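Local coordinates for aspartate aminotransferase (Giardia lamblia, PDB 3MEB), which probably transfers the amino group of L-aspartate to 2-oxoglutarate, giving oxaloacetate and L-glutamate, with pyridoxal 5'-phosphate as cofactor in a homodimer, at residues N38-V41 with L42-D46; D111-A114 with A115-R119; G160-D163 with K164-K168; I217-E221 with A222-E226; Q317-K320 with T321-S325. All blocks are in the same frame, centred on the assembly; numbering follows the deposited sequence.

Interaction 1: residues N38-V41 with L42-D46; sequences NLTV and LYNAD
Asn38 and Leu42 touch one turn apart on helix 37-45, a short alpha-helix at the surface of this aspartate aminotransferase. The two side chains cross at a slant, and Asn38 ND2 is 3.6 Å from Leu42 CD1. The contact is van der Waals only, between an amide nitrogen and a methyl group. Asn38 holds CG anti to its backbone N (chi1 -176°), which swings the amide forward along the helix to the leucine. In the backbone, Leu42 N donates to Asn38 O at 3.0 Å, and Leu42 CG rests against the same carbonyl oxygen.

Thr40 and Asn44 form the next such pair. Their side chains run side by side and point the same way, with Thr40 CG2 3.7 Å from Asn44 ND2. Asn44 N bonds Thr40 O at 2.9 Å. The backbone bonds from Tyr43 N to Leu39 O and from Ala45 N to Val41 O complete the four-residue repeat.

Strands and loops of the same chain cover much of the helix. Tyr43 and Thr40 pack on Asn53 of strand 52-54, and Leu42 packs on Tyr412 of strand 411-413. Lys51 NZ donates to the carbonyls of Tyr43 and Asp46 at the helix end and also makes a cation-pi contact with Tyr43. Along the edge of the Tyr43 ring, near its plane, lies Thr40 O, while Tyr43 CB sits 3.3 Å from Leu39 O.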
# COMPACT_ATOMS: atom_id res chain seq x y z
N ASN A 38 -2.02 -17.79 7.10
CA ASN A 38 -3.22 -18.61 7.31
C ASN A 38 -3.20 -19.33 8.67
O ASN A 38 -4.23 -19.77 9.15
CB ASN A 38 -3.38 -19.59 6.13
CG ASN A 38 -4.67 -20.46 6.19
OD1 ASN A 38 -5.79 -19.94 6.13
ND2 ASN A 38 -4.49 -21.80 6.26
N LEU A 39 -2.02 -19.44 9.31
CA LEU A 39 -1.96 -20.12 10.60
C LEU A 39 -2.75 -19.36 11.64
O LEU A 39 -3.34 -19.97 12.54
CB LEU A 39 -0.50 -20.30 11.06
CG LEU A 39 0.35 -21.24 10.22
CD1 LEU A 39 1.86 -21.05 10.63
CD2 LEU A 39 -0.10 -22.71 10.39
N THR A 40 -2.80 -18.04 11.51
CA THR A 40 -3.61 -17.25 12.47
C THR A 40 -5.10 -17.47 12.22
O THR A 40 -5.88 -17.50 13.19
CB THR A 40 -3.20 -15.79 12.42
OG1 THR A 40 -1.80 -15.71 12.71
CG2 THR A 40 -4.00 -14.93 13.43
N VAL A 41 -5.49 -17.63 10.96
CA VAL A 41 -6.90 -17.88 10.60
C VAL A 41 -7.35 -19.19 11.23
O VAL A 41 -8.40 -19.22 11.91
CB VAL A 41 -7.13 -17.88 9.07
CG1 VAL A 41 -8.60 -18.19 8.71
CG2 VAL A 41 -6.75 -16.48 8.48
N LEU A 42 -6.54 -20.23 11.07
CA LEU A 42 -6.85 -21.54 11.61
C LEU A 42 -6.88 -21.53 13.13
O LEU A 42 -7.80 -22.10 13.73
CB LEU A 42 -5.84 -22.58 11.11
CG LEU A 42 -5.88 -22.83 9.61
CD1 LEU A 42 -4.77 -23.81 9.22
CD2 LEU A 42 -7.27 -23.32 9.20
N TYR A 43 -5.86 -20.91 13.74
CA TYR A 43 -5.77 -20.79 15.18
C TYR A 43 -7.00 -20.06 15.74
O TYR A 43 -7.52 -20.43 16.79
CB TYR A 43 -4.50 -20.02 15.58
CG TYR A 43 -4.51 -19.59 17.03
CD1 TYR A 43 -4.07 -20.47 18.03
CD2 TYR A 43 -4.96 -18.33 17.41
CE1 TYR A 43 -4.05 -20.10 19.37
CE2 TYR A 43 -4.97 -17.93 18.77
CZ TYR A 43 -4.50 -18.84 19.75
OH TYR A 43 -4.48 -18.53 21.10
N ASN A 44 -7.48 -19.04 15.02
CA ASN A 44 -8.63 -18.24 15.49
C ASN A 44 -9.94 -19.01 15.47
O ASN A 44 -10.81 -18.76 16.31
CB ASN A 44 -8.81 -16.97 14.66
CG ASN A 44 -7.82 -15.88 15.02
OD1 ASN A 44 -7.22 -15.88 16.09
ND2 ASN A 44 -7.66 -14.93 14.12
N ALA A 45 -10.09 -19.91 14.50
CA ALA A 45 -11.27 -20.76 14.40
C ALA A 45 -11.26 -21.91 15.40
O ALA A 45 -12.29 -22.54 15.64
CB ALA A 45 -11.38 -21.34 12.97
N ASP A 46 -10.08 -22.23 15.93
CA ASP A 46 -9.93 -23.42 16.77
C ASP A 46 -10.62 -23.19 18.13
O ASP A 46 -10.35 -22.21 18.83
CB ASP A 46 -8.42 -23.74 16.93
CG ASP A 46 -8.15 -25.15 17.46
OD1 ASP A 46 -8.83 -25.54 18.43
OD2 ASP A 46 -7.24 -25.86 16.93

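Interaction 2: residues D111-A114 with A115-R119. With EDO (1,2-ethanediol), chain I; EDO (1,2-ethanediol), chain G.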
# COMPACT_ATOMS: atom_id res chain seq x y z
N ASP A 111 22.70 12.04 12.62
CA ASP A 111 23.62 12.77 11.73
C ASP A 111 24.75 11.90 11.18
O ASP A 111 25.94 12.26 11.27
CB ASP A 111 24.24 13.97 12.46
CG ASP A 111 23.22 14.97 12.91
OD1 ASP A 111 22.28 15.23 12.11
OD2 ASP A 111 23.36 15.49 14.04
N SER A 112 24.39 10.77 10.60
CA SER A 112 25.40 9.86 10.11
C SER A 112 26.30 10.56 9.07
O SER A 112 25.92 11.57 8.47
CB SER A 112 24.74 8.63 9.49
OG SER A 112 24.01 8.95 8.30
N LYS A 113 27.49 10.02 8.90
CA LYS A 113 28.41 10.46 7.84
C LYS A 113 27.72 10.36 6.47
O LYS A 113 27.82 11.27 5.67
CB LYS A 113 29.69 9.61 7.87
CG LYS A 113 30.77 9.99 6.85
CD LYS A 113 31.81 8.87 6.77
CE LYS A 113 33.05 9.29 6.02
NZ LYS A 113 32.93 9.11 4.57
N ALA A 114 26.95 9.29 6.23
CA ALA A 114 26.25 9.13 4.96
C ALA A 114 25.20 10.28 4.73
O ALA A 114 25.11 10.84 3.63
CB ALA A 114 25.60 7.78 4.89
N ALA A 115 24.44 10.63 5.77
CA ALA A 115 23.48 11.74 5.68
C ALA A 115 24.19 13.06 5.44
O ALA A 115 23.74 13.86 4.62
CB ALA A 115 22.63 11.84 6.98
N GLN A 116 25.26 13.30 6.18
CA GLN A 116 26.03 14.54 6.06
C GLN A 116 26.61 14.72 4.67
O GLN A 116 26.80 15.85 4.21
CB GLN A 116 27.17 14.56 7.08
CG GLN A 116 26.66 14.73 8.50
CD GLN A 116 27.64 15.50 9.38
OE1 GLN A 116 28.84 15.50 9.14
NE2 GLN A 116 27.11 16.18 10.39
N GLU A 117 26.93 13.60 4.01
CA GLU A 117 27.44 13.64 2.65
C GLU A 117 26.37 13.62 1.53
O GLU A 117 26.71 13.61 0.36
CB GLU A 117 28.40 12.47 2.47
CG GLU A 117 29.57 12.53 3.43
CD GLU A 117 30.55 11.38 3.27
OE1 GLU A 117 30.20 10.32 2.76
OE2 GLU A 117 31.71 11.58 3.64
N GLY A 118 25.10 13.57 1.90
CA GLY A 118 24.01 13.64 0.92
C GLY A 118 23.77 12.34 0.18
O GLY A 118 23.20 12.34 -0.91
N ARG A 119 24.16 11.22 0.80
CA ARG A 119 24.20 9.91 0.13
C ARG A 119 22.92 9.10 0.28
O ARG A 119 22.75 8.11 -0.42
CB ARG A 119 25.37 9.10 0.65
CG ARG A 119 26.71 9.61 0.17
CD ARG A 119 27.80 9.11 1.05
NE ARG A 119 27.86 7.66 1.08
CZ ARG A 119 28.63 6.95 1.88
NH1 ARG A 119 29.45 7.55 2.74
NH2 ARG A 119 28.60 5.64 1.81
C1 EDO I . 26.74 5.85 7.47
O1 EDO I . 27.19 7.10 7.90
C2 EDO I . 25.44 5.45 8.14
O2 EDO I . 25.65 4.95 9.47
C1 EDO G . 18.95 12.12 9.81
O1 EDO G . 20.26 11.88 9.31
C2 EDO G . 18.79 11.47 11.18
O2 EDO G . 19.51 12.19 12.18
O HOH W 1 31.72 6.54 3.69
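Glu117 grips two cations at the end of helix 113-116. One carboxylate oxygen, OE2, takes Lys113 NZ at 2.9 Å. The other, OE1, takes Arg119 NH1 at 2.9 Å. The result is a salt-bridge network around one helical turn. The lysine arrives on the syn side of OE2, 30° out of the carboxylate plane. The arginine keeps OE1 nearly in its guanidinium plane. Lys113 reaches forward along the turn to Glu117 because its chain stays extended to CE and bends only at chi4 (-86°). Water 1 accepts from both Lys113 NZ and Arg119 NH1. Together with the carboxylate, it probably eases the closeness of the two positive groups.

Both helix ends are closed. Ser112 is the N-cap, and its OG accepts from Ala115 N at 3.1 Å. Gly118 has positive phi in a Schellman motif, and Arg119 N returns to Ala114 O at 3.0 Å. Arg119 NH2 bonds the carbonyl of Val263 in helix 257-264, and NE that of His293 just past strand 287-292, so the end of the short helix is tied to both. Ala114 N donates to a bound 1,2-ethanediol. The methyl of Ala114 covers one face of the Arg119 guanidinium, with CB 4.3 Å above its plane.

Interaction 3: residues G160-D163 with K164-K168; sequences GIYD and KVFNK
Gly160 O accepts from Lys164 N at 3.0 Å and starts the last turns of helix 157-166. Ile161 O follows with a weak bond to Val165 N.

Tyr162 makes the main side-chain contact. Its ring lies in an offset stack on Phe166, with planes at 3° and centroids 4.0 Å apart. Tyr162 CE2 and Phe166 CD2 are 3.3 Å apart, a tight fit. Phe166 CB also rests over the tyrosine face as a CH-pi contact. The two chi1 values bring this about: Tyr162 CG is anti to its backbone N (-175°), while Phe166 CG is anti to its carbonyl carbon. Phe166 N bonds Tyr162 O.

Asp163 secures the exit from the helix. Its backbone O takes Asn167 N, the residue with positive phi. Its OD1 takes Lys168 N at 2.8 Å through the anti lone pair. The carboxylate thus holds the chain as it leaves the helix.

Lys164 crosses to the second subunit. There NZ forms a salt bridge with Glu137 and bonds His133, both on helix 127-142 of that chain, and also bonds its Thr321. Within its own chain, the helix is the crossover of a beta-alpha-beta unit between strands 148-151 and 174-176. Ile161 and Val165 pack on helix 127-142, and Tyr162 meets Phe148 of strand 148-151.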
# COMPACT_ATOMS: atom_id res chain seq x y z
N GLY A 160 8.17 -14.58 -3.84
CA GLY A 160 6.99 -14.05 -4.53
C GLY A 160 7.12 -12.58 -4.90
O GLY A 160 6.67 -12.16 -5.95
N ILE A 161 7.69 -11.80 -3.99
CA ILE A 161 7.97 -10.40 -4.24
C ILE A 161 8.86 -10.35 -5.45
O ILE A 161 8.61 -9.59 -6.40
CB ILE A 161 8.64 -9.73 -3.04
CG1 ILE A 161 7.72 -9.75 -1.82
CG2 ILE A 161 9.01 -8.28 -3.41
CD1 ILE A 161 8.41 -9.64 -0.47
N TYR A 162 9.89 -11.20 -5.44
CA TYR A 162 10.79 -11.31 -6.58
C TYR A 162 10.06 -11.72 -7.86
O TYR A 162 10.28 -11.12 -8.92
CB TYR A 162 11.94 -12.29 -6.28
CG TYR A 162 12.95 -12.35 -7.39
CD1 TYR A 162 12.73 -13.16 -8.49
CD2 TYR A 162 14.12 -11.58 -7.35
CE1 TYR A 162 13.64 -13.22 -9.54
CE2 TYR A 162 15.04 -11.65 -8.40
CZ TYR A 162 14.79 -12.47 -9.50
OH TYR A 162 15.66 -12.60 -10.58
N ASP A 163 9.19 -12.73 -7.78
CA ASP A 163 8.54 -13.20 -8.99
C ASP A 163 7.70 -12.11 -9.63
O ASP A 163 7.68 -11.95 -10.85
CB ASP A 163 7.66 -14.39 -8.72
CG ASP A 163 7.00 -14.92 -9.97
OD1 ASP A 163 7.68 -15.11 -11.01
OD2 ASP A 163 5.79 -15.17 -9.89
N LYS A 164 6.98 -11.33 -8.83
CA LYS A 164 6.12 -10.33 -9.47
C LYS A 164 6.95 -9.24 -10.19
O LYS A 164 6.48 -8.72 -11.22
CB LYS A 164 5.13 -9.73 -8.45
CG LYS A 164 4.38 -8.47 -8.96
CD LYS A 164 3.18 -8.08 -8.08
CE LYS A 164 2.58 -6.74 -8.53
NZ LYS A 164 1.29 -6.42 -7.87
N VAL A 165 8.16 -8.89 -9.68
CA VAL A 165 8.98 -7.84 -10.32
C VAL A 165 9.80 -8.40 -11.50
O VAL A 165 9.84 -7.81 -12.57
CB VAL A 165 9.89 -7.11 -9.31
CG1 VAL A 165 10.89 -6.11 -10.00
CG2 VAL A 165 9.01 -6.35 -8.25
N PHE A 166 10.43 -9.55 -11.31
CA PHE A 166 11.48 -10.00 -12.24
C PHE A 166 10.94 -11.05 -13.19
O PHE A 166 11.45 -11.17 -14.29
CB PHE A 166 12.65 -10.62 -11.50
CG PHE A 166 13.53 -9.63 -10.77
CD1 PHE A 166 14.72 -9.20 -11.34
CD2 PHE A 166 13.18 -9.17 -9.52
CE1 PHE A 166 15.55 -8.30 -10.67
CE2 PHE A 166 14.00 -8.30 -8.83
CZ PHE A 166 15.18 -7.85 -9.40
N ASN A 167 9.91 -11.78 -12.75
CA ASN A 167 9.43 -13.01 -13.42
C ASN A 167 10.46 -14.12 -13.24
O ASN A 167 11.44 -14.20 -14.00
CB ASN A 167 9.07 -12.77 -14.90
CG ASN A 167 8.45 -14.02 -15.60
OD1 ASN A 167 8.88 -15.16 -15.40
ND2 ASN A 167 7.47 -13.77 -16.47
N LYS A 168 10.23 -14.96 -12.22
CA LYS A 168 11.03 -16.14 -11.91
C LYS A 168 11.44 -16.95 -13.11
O LYS A 168 12.53 -17.52 -13.10
CB LYS A 168 10.27 -17.13 -11.01
CG LYS A 168 10.37 -16.85 -9.55
CD LYS A 168 10.45 -18.15 -8.71
CE LYS A 168 9.15 -18.93 -8.66
NZ LYS A 168 9.04 -19.52 -7.31

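Interaction 4: residues I217-E221 with A222-E226. With EDO (1,2-ethanediol), chain J.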
# COMPACT_ATOMS: atom_id res chain seq x y z
N ILE A 217 19.97 -17.86 12.62
CA ILE A 217 21.45 -17.90 12.62
C ILE A 217 21.91 -16.72 11.79
O ILE A 217 21.45 -16.55 10.67
CB ILE A 217 22.00 -19.20 11.94
CG1 ILE A 217 21.32 -20.48 12.48
CG2 ILE A 217 23.51 -19.29 12.09
CD1 ILE A 217 21.19 -20.55 13.95
N ASP A 218 22.80 -15.89 12.35
CA ASP A 218 23.24 -14.66 11.71
C ASP A 218 24.74 -14.75 11.43
O ASP A 218 25.48 -15.47 12.11
CB ASP A 218 22.99 -13.45 12.66
CG ASP A 218 21.52 -12.97 12.72
OD1 ASP A 218 20.64 -13.46 11.97
OD2 ASP A 218 21.25 -12.05 13.56
N PHE A 219 25.21 -14.02 10.43
CA PHE A 219 26.63 -13.70 10.35
C PHE A 219 27.04 -12.97 11.62
O PHE A 219 26.35 -12.04 12.08
CB PHE A 219 26.96 -12.77 9.17
CG PHE A 219 26.60 -13.33 7.79
CD1 PHE A 219 27.04 -14.57 7.38
CD2 PHE A 219 25.89 -12.56 6.88
CE1 PHE A 219 26.74 -15.04 6.14
CE2 PHE A 219 25.62 -13.03 5.63
CZ PHE A 219 26.02 -14.25 5.25
N THR A 220 28.18 -13.35 12.18
CA THR A 220 28.77 -12.60 13.28
C THR A 220 29.44 -11.30 12.81
O THR A 220 29.64 -11.09 11.62
CB THR A 220 29.80 -13.45 14.02
OG1 THR A 220 30.94 -13.71 13.17
CG2 THR A 220 29.12 -14.75 14.50
N GLU A 221 29.78 -10.41 13.74
CA GLU A 221 30.47 -9.18 13.35
C GLU A 221 31.72 -9.55 12.58
O GLU A 221 32.02 -8.97 11.56
CB GLU A 221 30.82 -8.29 14.53
CG GLU A 221 29.66 -7.75 15.30
CD GLU A 221 30.05 -6.57 16.18
OE1 GLU A 221 31.13 -5.98 15.97
OE2 GLU A 221 29.25 -6.22 17.07
N ALA A 222 32.42 -10.58 13.02
CA ALA A 222 33.65 -10.99 12.34
C ALA A 222 33.38 -11.47 10.91
O ALA A 222 34.17 -11.21 10.01
CB ALA A 222 34.40 -12.11 13.17
N GLN A 223 32.30 -12.22 10.74
CA GLN A 223 31.91 -12.71 9.41
C GLN A 223 31.49 -11.56 8.50
O GLN A 223 31.91 -11.48 7.34
CB GLN A 223 30.84 -13.79 9.53
CG GLN A 223 31.43 -15.06 10.19
CD GLN A 223 30.40 -16.13 10.48
OE1 GLN A 223 29.27 -15.83 10.83
NE2 GLN A 223 30.80 -17.40 10.32
N TRP A 224 30.72 -10.63 9.03
CA TRP A 224 30.36 -9.43 8.24
C TRP A 224 31.62 -8.70 7.79
O TRP A 224 31.70 -8.29 6.63
CB TRP A 224 29.49 -8.47 9.04
CG TRP A 224 28.04 -8.81 9.13
CD1 TRP A 224 27.34 -9.09 10.26
CD2 TRP A 224 27.09 -8.83 8.07
NE1 TRP A 224 26.02 -9.31 9.97
CE2 TRP A 224 25.84 -9.16 8.62
CE3 TRP A 224 27.18 -8.61 6.70
CZ2 TRP A 224 24.69 -9.27 7.86
CZ3 TRP A 224 26.02 -8.71 5.94
CH2 TRP A 224 24.80 -9.04 6.52
N LYS A 225 32.61 -8.56 8.67
CA LYS A 225 33.84 -7.86 8.32
C LYS A 225 34.63 -8.56 7.22
O LYS A 225 35.32 -7.90 6.46
CB LYS A 225 34.74 -7.63 9.52
CG LYS A 225 34.22 -6.58 10.44
CD LYS A 225 35.08 -6.43 11.66
CE LYS A 225 34.39 -5.59 12.73
NZ LYS A 225 35.27 -4.49 13.20
N GLU A 226 34.52 -9.88 7.13
CA GLU A 226 35.13 -10.65 6.03
C GLU A 226 34.42 -10.42 4.69
O GLU A 226 35.06 -10.46 3.65
CB GLU A 226 35.10 -12.14 6.33
CG GLU A 226 36.14 -12.63 7.35
CD GLU A 226 36.31 -14.13 7.26
OE1 GLU A 226 35.97 -14.83 8.21
OE2 GLU A 226 36.72 -14.62 6.20
C1 EDO J . 22.43 -12.46 7.65
O1 EDO J . 21.33 -13.20 7.08
C2 EDO J . 22.19 -12.22 9.14
O2 EDO J . 23.38 -11.87 9.85
O HOH W 2 27.35 -17.33 12.25
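A capping box opens helix 221-234, where Thr220 and Gln223 exchange bonds across its first turn. Gln223 N donates to Thr220 OG1 at 3.2 Å. In return, Thr220 N donates to Gln223 OE1 at 3.0 Å, with the N-H pointing almost straight at the oxygen (167°). Thr220 OG1 stands between its own N and carbonyl carbon (chi1 67°), which places it in front of the helix N-H groups. The Gln223 chain, extended beyond CG, reaches back to the N-H of Thr220. Water 2 donates to Gln223 OE1 and to Asp218 O, so the amide oxygen has two donors.

Phe219 and Trp224 form the apolar half. The phenyl edge points at the indole face in a T-shaped pair, with planes at 80° and centroids 4.9 Å apart between the phenyl and the six-membered ring. Phe219 CD2 comes within 3.6 Å of Trp224 CZ2. Phe219 CB sits over the five-membered ring, 3.7 Å from its centroid, in a CH-pi contact. Trp224 N bonds Thr220 O at 2.8 Å.

Further out, Trp224 meets Phe207 and Phe262 edge-to-face and packs on helix 257-264. Phe219 meets Tyr178 in the same manner. Asp218 is held by the backbone N of Ala211 and His212, the latter next to the cofactor-binding Asn213.

The box supplies acceptors to two backbone N-H groups, one within the first turn and one just before it. The rings beside it bind the incoming loop to the helix by apolar contact.

Interaction 5: residues Q317-K320 with T321-S325. With EDO (1,2-ethanediol), chain L.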
# COMPACT_ATOMS: atom_id res chain seq x y z
N GLN A 317 7.35 5.20 -9.14
CA GLN A 317 6.91 3.80 -9.04
C GLN A 317 5.68 3.68 -8.17
O GLN A 317 4.67 3.06 -8.55
CB GLN A 317 8.03 2.93 -8.47
CG GLN A 317 9.23 2.72 -9.43
CD GLN A 317 10.37 2.16 -8.67
OE1 GLN A 317 11.46 2.77 -8.59
NE2 GLN A 317 10.14 1.01 -8.04
N ILE A 318 5.76 4.32 -7.01
CA ILE A 318 4.68 4.25 -6.04
C ILE A 318 3.38 4.88 -6.59
O ILE A 318 2.31 4.33 -6.41
CB ILE A 318 5.14 4.89 -4.72
CG1 ILE A 318 6.05 3.88 -4.00
CG2 ILE A 318 3.96 5.29 -3.81
CD1 ILE A 318 6.77 4.50 -2.76
N ARG A 319 3.54 6.01 -7.29
CA ARG A 319 2.41 6.73 -7.91
C ARG A 319 1.56 5.80 -8.73
O ARG A 319 0.32 5.86 -8.65
CB ARG A 319 2.90 7.87 -8.80
CG ARG A 319 1.81 8.70 -9.44
CD ARG A 319 0.73 9.19 -8.46
NE ARG A 319 0.04 10.37 -9.00
CZ ARG A 319 -1.20 10.74 -8.71
NH1 ARG A 319 -1.99 10.03 -7.88
NH2 ARG A 319 -1.67 11.86 -9.26
N LYS A 320 2.23 4.94 -9.51
CA LYS A 320 1.59 3.96 -10.37
C LYS A 320 1.07 2.70 -9.68
O LYS A 320 0.40 1.88 -10.33
CB LYS A 320 2.56 3.52 -11.46
CG LYS A 320 3.10 4.64 -12.25
CD LYS A 320 4.04 4.09 -13.33
CE LYS A 320 5.40 4.64 -13.20
NZ LYS A 320 6.16 4.39 -14.42
N THR A 321 1.30 2.59 -8.38
CA THR A 321 1.00 1.38 -7.63
C THR A 321 -0.05 1.63 -6.58
O THR A 321 -1.10 0.99 -6.62
CB THR A 321 2.31 0.75 -7.03
OG1 THR A 321 3.34 0.80 -8.01
CG2 THR A 321 2.07 -0.71 -6.68
N TRP A 322 0.21 2.57 -5.68
CA TRP A 322 -0.73 2.96 -4.64
C TRP A 322 -0.78 4.47 -4.31
O TRP A 322 -1.33 4.86 -3.28
CB TRP A 322 -0.49 2.15 -3.35
CG TRP A 322 0.79 2.32 -2.73
CD1 TRP A 322 1.19 3.36 -1.97
CD2 TRP A 322 1.90 1.38 -2.74
NE1 TRP A 322 2.47 3.16 -1.51
CE2 TRP A 322 2.94 1.96 -1.99
CE3 TRP A 322 2.11 0.13 -3.34
CZ2 TRP A 322 4.15 1.32 -1.79
CZ3 TRP A 322 3.31 -0.49 -3.15
CH2 TRP A 322 4.33 0.10 -2.41
N SER A 323 -0.26 5.28 -5.24
CA SER A 323 -0.28 6.74 -5.23
C SER A 323 0.68 7.38 -4.24
O SER A 323 1.70 7.98 -4.64
CB SER A 323 -1.69 7.30 -5.11
OG SER A 323 -1.68 8.61 -5.61
N MET A 324 0.39 7.24 -2.94
CA MET A 324 1.40 7.52 -1.92
C MET A 324 1.05 6.71 -0.68
O MET A 324 0.01 6.00 -0.68
CB MET A 324 1.56 9.02 -1.66
CG MET A 324 0.52 9.61 -0.80
SD MET A 324 -1.13 9.50 -1.46
CE MET A 324 -1.07 10.79 -2.75
N SER A 325 1.88 6.78 0.34
CA SER A 325 1.89 5.77 1.39
C SER A 325 0.99 6.21 2.56
O SER A 325 0.36 7.29 2.50
CB SER A 325 3.34 5.41 1.75
OG SER A 325 3.99 4.71 0.65
C1 EDO L . -4.82 11.08 -5.88
O1 EDO L . -4.10 9.87 -5.54
C2 EDO L . -3.93 12.23 -6.31
O2 EDO L . -3.83 12.30 -7.74
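Helix 300-319 ends here, and residues 321-325 run on without regular structure. Ile318 O gathers three backbone N-H groups at this exit. Trp322 N comes nearly along the C=O direction at 2.8 Å. Thr321 N, also at 2.8 Å, and Ser323 N, at 3.0 Å, come from above the carbonyl plane. Ser323 has positive phi, and the chain curls so tightly that its CA lies 3.8 Å from the CA of Arg319. CA-H...O contacts run both ways between these two residues.

Thr321 OG1 donates to Gln317 O at 2.7 Å, adding a side-chain bond to the last turn. Ile318 CG2 lies over one face of the Trp322 indole, 3.5 Å from NE1. Trp322 NE1 points in the ring plane at Ser325 OG, 3.1 Å away, which helps hold the indole in its rotation.

In Arg319, the bend at chi2 (49°) brings the guanidinium to Ser323, four residues on. NH1 makes a weak bond to Ser323 OG at 2.7 Å. A 1,2-ethanediol links the two further: its O1 takes the Ser323 hydroxyl and its O2 takes Arg319 NH2. Arg319 NE pairs with Asp34 of the second subunit.

The buried polar groups here have partners on both sides of the dimer interface. The charge of Arg319 is probably balanced by Asp34 of the second subunit. The curled loop also borders a cofactor site: the Ser323 side chain is about 4 Å from a bound pyridoxal phosphate, and Trp322 O accepts from the cofactor-binding Arg285 of the second subunit.

Interactions 3 and 5 lie closest together within the chain, with centres 18 Å apart and nearest atoms about 6 Å apart. Both reach the second subunit: Lys164 of interaction 3 bonds Thr321 of the other copy's 321-325, so the two contacts meet across the dimer interface. They also border cofactor sites. Ile161 is about 7 Å from a bound pyridoxal phosphate and Ser323 about 4 Å, by side chain. Interaction 4 is less near, with the Asp218 side chain about 10 Å from the cofactor, and interaction 1 is similar at about 11 Å from Thr40. Interaction 2 lies away from these sites, its centre 45 Å from that of interaction 1.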